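Local coordinates for oxidoreductase, NAD-binding/iron-sulfur cluster-binding protein (PDB 6ZXU) that catalyses reductive dehalogenation of halogenated organic compounds, with a cobalamin and two [4Fe-4S] clusters as cofactors, at residues E307-A312 / M561-E566; M679-L684 / L704-A709. All coordinates share one frame; numbering follows the deposited sequence.

Contact 1: E307-A312 / M561-E566; sequences EIQRVA and MFNGYE
The ring of Y565 meets I308 at its edge, where I308 CG1 lies near the ring plane, 4.2 Å from Y565 CD1. One face of the same ring carries the carbonyl oxygen of F562, with F562 O 3.2 Å above the plane and over its centre. Y565 CZ in turn lies in plane at the edge of the F562 ring. The third flat group is the carboxamide of N563. It stands nearly perpendicular to the side-chain amide of Q309, at 88°, and its two ends, OD1 and ND2, bond to the backbone N and O of Q309. Q309 N donates to N563 OD1 over 2.8 Å, tilted from the carbonyl plane. N563 ND2 donates to Q309 O over 2.9 Å, almost straight at 175° and on a lone pair of that oxygen. N563 CG lies anti to its backbone N (chi1 -171°), and the carboxamide extends from there. A water also donates to N563 OD1, at 3.0 Å.

N563 and G564 are the central residues of a type I' turn, the tip of the two-stranded hairpin 560-567. G564 lies close against the loop. A CB there would clash with E307 O and I308 CG1, and its backbone angles alone already explain the glycine. Next to it, I308 CA makes a CA-H...O contact with N563 O at 3.4 Å. An alanine in place of N563 would probably leave Q309 N and Q309 O without these mates and let the loop shift from the turn. Y565 OH bonds to the cobalamin, and the carboxylate of E307 pairs with R719.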
loop_
_atom_site.group_PDB
_atom_site.type_symbol
_atom_site.label_atom_id
_atom_site.label_comp_id
_atom_site.label_asym_id
_atom_site.label_seq_id
_atom_site.Cartn_x
_atom_site.Cartn_y
_atom_site.Cartn_z
ATOM N N GLU A 307 15.370 15.055 -24.072
ATOM C CA GLU A 307 16.552 15.236 -23.257
ATOM C C GLU A 307 16.632 14.254 -22.052
ATOM O O GLU A 307 17.517 14.378 -21.226
ATOM C CB GLU A 307 16.608 16.650 -22.764
ATOM C CG GLU A 307 16.763 17.654 -23.908
ATOM C CD GLU A 307 16.789 19.161 -23.466
ATOM O OE1 GLU A 307 16.502 20.113 -24.308
ATOM O OE2 GLU A 307 17.064 19.421 -22.243
ATOM N N ILE A 308 15.689 13.331 -21.940
ATOM C CA ILE A 308 15.679 12.417 -20.815
ATOM C C ILE A 308 16.518 11.173 -21.164
ATOM O O ILE A 308 16.119 10.423 -22.013
ATOM C CB ILE A 308 14.247 11.993 -20.425
ATOM C CG1 ILE A 308 13.411 13.158 -19.997
ATOM C CG2 ILE A 308 14.329 10.976 -19.316
ATOM C CD1 ILE A 308 11.929 12.859 -19.816
ATOM N N GLN A 309 17.613 10.955 -20.474
ATOM C CA GLN A 309 18.396 9.752 -20.674
ATOM C C GLN A 309 17.884 8.632 -19.797
ATOM O O GLN A 309 17.414 8.856 -18.676
ATOM C CB GLN A 309 19.826 9.957 -20.336
ATOM C CG GLN A 309 20.566 10.899 -21.198
ATOM C CD GLN A 309 22.009 11.122 -20.630
ATOM O OE1 GLN A 309 22.447 12.251 -20.429
ATOM N NE2 GLN A 309 22.715 10.052 -20.352
ATOM N N ARG A 310 17.912 7.411 -20.327
ATOM C CA ARG A 310 17.577 6.202 -19.572
ATOM C C ARG A 310 18.787 5.822 -18.642
ATOM O O ARG A 310 19.930 6.109 -18.942
ATOM C CB ARG A 310 17.159 5.066 -20.513
ATOM C CG ARG A 310 15.806 5.299 -21.129
ATOM C CD ARG A 310 15.501 4.328 -22.230
ATOM N NE ARG A 310 15.412 2.960 -21.729
ATOM C CZ ARG A 310 15.255 1.901 -22.488
ATOM N NH1 ARG A 310 15.238 2.032 -23.782
ATOM N NH2 ARG A 310 15.231 0.701 -21.972
ATOM N N VAL A 311 18.449 5.287 -17.476
ATOM C CA VAL A 311 19.337 5.089 -16.331
ATOM C C VAL A 311 19.497 3.579 -16.118
ATOM O O VAL A 311 18.489 2.807 -16.264
ATOM C CB VAL A 311 18.674 5.716 -15.036
ATOM C CG1 VAL A 311 19.624 5.642 -13.885
ATOM C CG2 VAL A 311 18.291 7.166 -15.343
ATOM N N ALA A 312 20.701 3.121 -15.867
ATOM C CA ALA A 312 20.905 1.735 -15.499
ATOM C C ALA A 312 20.090 1.401 -14.185
ATOM O O ALA A 312 20.027 2.234 -13.283
ATOM C CB ALA A 312 22.400 1.462 -15.271
ATOM N N MET A 561 16.165 21.724 -13.137
ATOM C CA MET A 561 16.126 20.726 -14.207
ATOM C C MET A 561 17.060 19.589 -13.811
ATOM O O MET A 561 18.156 19.822 -13.297
ATOM C CB MET A 561 16.604 21.382 -15.557
ATOM C CG MET A 561 15.688 22.453 -16.119
ATOM S SD MET A 561 13.949 22.014 -16.195
ATOM C CE MET A 561 13.975 20.737 -17.442
ATOM N N PHE A 562 16.631 18.388 -14.111
ATOM C CA PHE A 562 17.359 17.171 -13.780
ATOM C C PHE A 562 17.009 16.178 -14.879
ATOM O O PHE A 562 15.867 15.830 -15.017
ATOM C CB PHE A 562 16.868 16.648 -12.373
ATOM C CG PHE A 562 17.465 15.343 -11.934
ATOM C CD1 PHE A 562 16.863 14.113 -12.234
ATOM C CD2 PHE A 562 18.649 15.323 -11.231
ATOM C CE1 PHE A 562 17.460 12.952 -11.890
ATOM C CE2 PHE A 562 19.256 14.140 -10.893
ATOM C CZ PHE A 562 18.632 12.945 -11.201
ATOM N N ASN A 563 18.016 15.739 -15.651
ATOM C CA ASN A 563 17.885 14.698 -16.662
ATOM C C ASN A 563 16.684 14.964 -17.518
ATOM O O ASN A 563 15.898 14.057 -17.819
ATOM C CB ASN A 563 17.799 13.307 -16.046
ATOM C CG ASN A 563 17.880 12.172 -17.094
ATOM O OD1 ASN A 563 18.432 12.341 -18.174
ATOM N ND2 ASN A 563 17.374 11.053 -16.756
ATOM N N GLY A 564 16.539 16.229 -17.980
ATOM C CA GLY A 564 15.470 16.565 -18.887
ATOM C C GLY A 564 14.123 16.936 -18.359
ATOM O O GLY A 564 13.200 17.128 -19.116
ATOM N N TYR A 565 13.931 16.964 -17.032
ATOM C CA TYR A 565 12.652 17.340 -16.453
ATOM C C TYR A 565 12.831 18.213 -15.227
ATOM O O TYR A 565 13.800 18.162 -14.560
ATOM C CB TYR A 565 11.759 16.109 -16.146
ATOM C CG TYR A 565 12.467 15.041 -15.326
ATOM C CD1 TYR A 565 13.182 14.027 -15.929
ATOM C CD2 TYR A 565 12.407 15.067 -14.002
ATOM C CE1 TYR A 565 13.872 13.100 -15.197
ATOM C CE2 TYR A 565 13.038 14.139 -13.243
ATOM C CZ TYR A 565 13.754 13.144 -13.828
ATOM O OH TYR A 565 14.393 12.219 -13.067
ATOM N N GLU A 566 11.788 18.968 -14.929
ATOM C CA GLU A 566 11.722 19.893 -13.825
ATOM C C GLU A 566 11.249 19.109 -12.558
ATOM O O GLU A 566 10.237 18.382 -12.579
ATOM C CB GLU A 566 10.690 20.980 -14.150
ATOM C CG GLU A 566 10.389 21.973 -13.042
ATOM C CD GLU A 566 9.294 23.004 -13.417
ATOM O OE1 GLU A 566 8.553 22.848 -14.456
ATOM O OE2 GLU A 566 9.135 23.947 -12.597
HETATM O O HOH W 1 21.149 13.508 -18.727
#

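Contact 2: M679-L684 / L704-A709; sequences MYPPRL and LAEYAA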
loop_
_atom_site.group_PDB
_atom_site.type_symbol
_atom_site.label_atom_id
_atom_site.label_comp_id
_atom_site.label_asym_id
_atom_site.label_seq_id
_atom_site.Cartn_x
_atom_site.Cartn_y
_atom_site.Cartn_z
ATOM N N MET A 679 23.093 16.019 -6.367
ATOM C CA MET A 679 22.197 15.327 -7.295
ATOM C C MET A 679 23.005 14.363 -8.159
ATOM O O MET A 679 24.168 14.599 -8.406
ATOM C CB MET A 679 21.407 16.282 -8.170
ATOM C CG MET A 679 22.235 17.195 -8.993
ATOM S SD MET A 679 21.404 18.019 -10.335
ATOM C CE MET A 679 19.838 18.605 -9.702
ATOM N N TYR A 680 22.366 13.326 -8.639
ATOM C CA TYR A 680 23.074 12.295 -9.361
ATOM C C TYR A 680 22.310 11.982 -10.642
ATOM O O TYR A 680 21.667 10.932 -10.752
ATOM C CB TYR A 680 23.266 11.070 -8.507
ATOM C CG TYR A 680 24.101 11.347 -7.302
ATOM C CD1 TYR A 680 25.457 11.464 -7.391
ATOM C CD2 TYR A 680 23.509 11.637 -6.084
ATOM C CE1 TYR A 680 26.243 11.789 -6.297
ATOM C CE2 TYR A 680 24.275 12.024 -4.980
ATOM C CZ TYR A 680 25.668 12.092 -5.114
ATOM O OH TYR A 680 26.458 12.418 -3.979
ATOM N N PRO A 681 22.426 12.888 -11.639
ATOM C CA PRO A 681 21.840 12.588 -12.933
ATOM C C PRO A 681 22.684 11.525 -13.613
ATOM O O PRO A 681 23.720 11.174 -13.098
ATOM C CB PRO A 681 21.902 13.928 -13.657
ATOM C CG PRO A 681 23.055 14.619 -13.026
ATOM C CD PRO A 681 23.086 14.193 -11.617
ATOM N N PRO A 682 22.248 11.024 -14.799
ATOM C CA PRO A 682 23.009 9.963 -15.469
ATOM C C PRO A 682 24.528 10.102 -15.528
ATOM O O PRO A 682 25.240 9.102 -15.372
ATOM C CB PRO A 682 22.380 9.925 -16.854
ATOM C CG PRO A 682 20.941 10.211 -16.535
ATOM C CD PRO A 682 20.977 11.279 -15.498
ATOM N N ARG A 683 25.047 11.284 -15.712
ATOM C CA ARG A 683 26.480 11.338 -15.750
ATOM C C ARG A 683 27.194 10.934 -14.483
ATOM O O ARG A 683 28.362 10.653 -14.541
ATOM C CB ARG A 683 26.966 12.694 -16.189
ATOM C CG ARG A 683 26.722 13.827 -15.313
ATOM C CD ARG A 683 27.276 15.123 -15.967
ATOM N NE ARG A 683 28.724 15.122 -15.896
ATOM C CZ ARG A 683 29.442 15.604 -14.898
ATOM N NH1 ARG A 683 28.850 16.238 -13.916
ATOM N NH2 ARG A 683 30.770 15.428 -14.864
ATOM N N LEU A 684 26.518 10.989 -13.327
ATOM C CA LEU A 684 27.120 10.627 -12.051
ATOM C C LEU A 684 26.607 9.307 -11.548
ATOM O O LEU A 684 26.764 9.001 -10.356
ATOM C CB LEU A 684 26.888 11.743 -11.032
ATOM C CG LEU A 684 27.539 13.094 -11.415
ATOM C CD1 LEU A 684 27.207 14.157 -10.369
ATOM C CD2 LEU A 684 29.050 12.895 -11.450
ATOM N N LEU A 704 27.357 17.651 -5.540
ATOM C CA LEU A 704 27.108 18.996 -5.039
ATOM C C LEU A 704 27.329 20.022 -6.078
ATOM O O LEU A 704 26.530 20.959 -6.242
ATOM C CB LEU A 704 27.998 19.294 -3.795
ATOM C CG LEU A 704 27.681 18.454 -2.535
ATOM C CD1 LEU A 704 28.854 18.450 -1.565
ATOM C CD2 LEU A 704 26.437 18.975 -1.843
ATOM N N ALA A 705 28.407 19.868 -6.855
ATOM C CA ALA A 705 28.708 20.859 -7.937
ATOM C C ALA A 705 27.687 20.775 -9.053
ATOM O O ALA A 705 27.317 21.771 -9.663
ATOM C CB ALA A 705 30.092 20.648 -8.483
ATOM N N GLU A 706 27.238 19.570 -9.352
ATOM C CA GLU A 706 26.211 19.359 -10.349
ATOM C C GLU A 706 24.908 20.061 -9.989
ATOM O O GLU A 706 24.262 20.703 -10.831
ATOM C CB GLU A 706 25.980 17.862 -10.513
ATOM C CG GLU A 706 25.039 17.479 -11.612
ATOM C CD GLU A 706 25.724 17.689 -12.974
ATOM O OE1 GLU A 706 26.994 17.893 -12.968
ATOM O OE2 GLU A 706 25.015 17.661 -14.024
ATOM N N TYR A 707 24.519 20.019 -8.723
ATOM C CA TYR A 707 23.330 20.713 -8.275
ATOM C C TYR A 707 23.473 22.229 -8.387
ATOM O O TYR A 707 22.548 22.857 -8.850
ATOM C CB TYR A 707 22.957 20.283 -6.850
ATOM C CG TYR A 707 21.469 20.306 -6.473
ATOM C CD1 TYR A 707 20.718 21.422 -6.627
ATOM C CD2 TYR A 707 20.894 19.226 -5.910
ATOM C CE1 TYR A 707 19.399 21.480 -6.223
ATOM C CE2 TYR A 707 19.563 19.199 -5.553
ATOM C CZ TYR A 707 18.827 20.324 -5.696
ATOM O OH TYR A 707 17.526 20.258 -5.315
ATOM N N ALA A 708 24.628 22.780 -8.074
ATOM C CA ALA A 708 24.860 24.191 -8.221
ATOM C C ALA A 708 24.836 24.609 -9.714
ATOM O O ALA A 708 24.446 25.704 -10.042
ATOM C CB ALA A 708 26.210 24.564 -7.578
ATOM N N ALA A 709 25.152 23.705 -10.604
ATOM C CA ALA A 709 25.183 24.028 -12.025
ATOM C C ALA A 709 23.854 23.728 -12.734
ATOM O O ALA A 709 23.729 24.005 -13.897
ATOM C CB ALA A 709 26.285 23.212 -12.713
#
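A Met-aromatic contact joins M679 to Y707 on helix 700-709. M679 CE lies over one face of the Y707 ring, 4.0 Å from its centroid and 13° off the ring normal, so it makes a CH-pi contact. The sulfur stands oblique to the same ring, with M679 SD 5.0 Å from the Y707 centroid. The chain bends at its last torsion (chi3 44°), and this brings CE over the ring. Further back, M679 CB touches Y707 CD2 at 3.7 Å. M679 CG packs on the helix backbone, 3.6 Å from Y707 N.

Loop 679-684 follows helix 671-674, and helix 700-709, further on in the chain, packs back against it. L684 N bonds to P681 O, which closes a turn around the 3-10 segment 682-683. E706, one residue before Y707, faces this turn. Its CG rests on the proline ring, with E706 CG 3.8 Å from P681 CG. Its CB meets the branch of leucine, with L684 CD1 3.9 Å from E706 CB. The chain is bent at chi2, and its carboxylate reaches R683. R683 NH1 and E706 OE1 form a salt bridge at 2.7 Å. The hydrogen bond within it is weak, with an N-H...O angle of 121°. OE1 approaches the edge of the guanidinium near its plane, while L684 CD2 lies over one face, 4.1 Å above the plane and toward the rim. R683 is exposed, so solvent would probably weaken this charge pair. Y707 OH bonds to the backbone oxygen of K569, a cobalamin-binding residue.

Both segments of contact 1 precede those of contact 2 in the sequence. Their centres are about 12 Å apart. They touch directly. The F562 ring of contact 1 packs on the other loop, with F562 CE2 3.5 Å from P681 N. P682 sits against Q309 and N563, and P682 CD is 3.6 Å from N563 CG. Hairpin 560-567 thus touches both loop 307-312 and loop 679-684, and the two loops also meet each other. M679 and Y707 also reach its strand 560-562. The hairpin, which holds the cobalamin-binding Y565, is therefore joined to the C-terminal part of the chain.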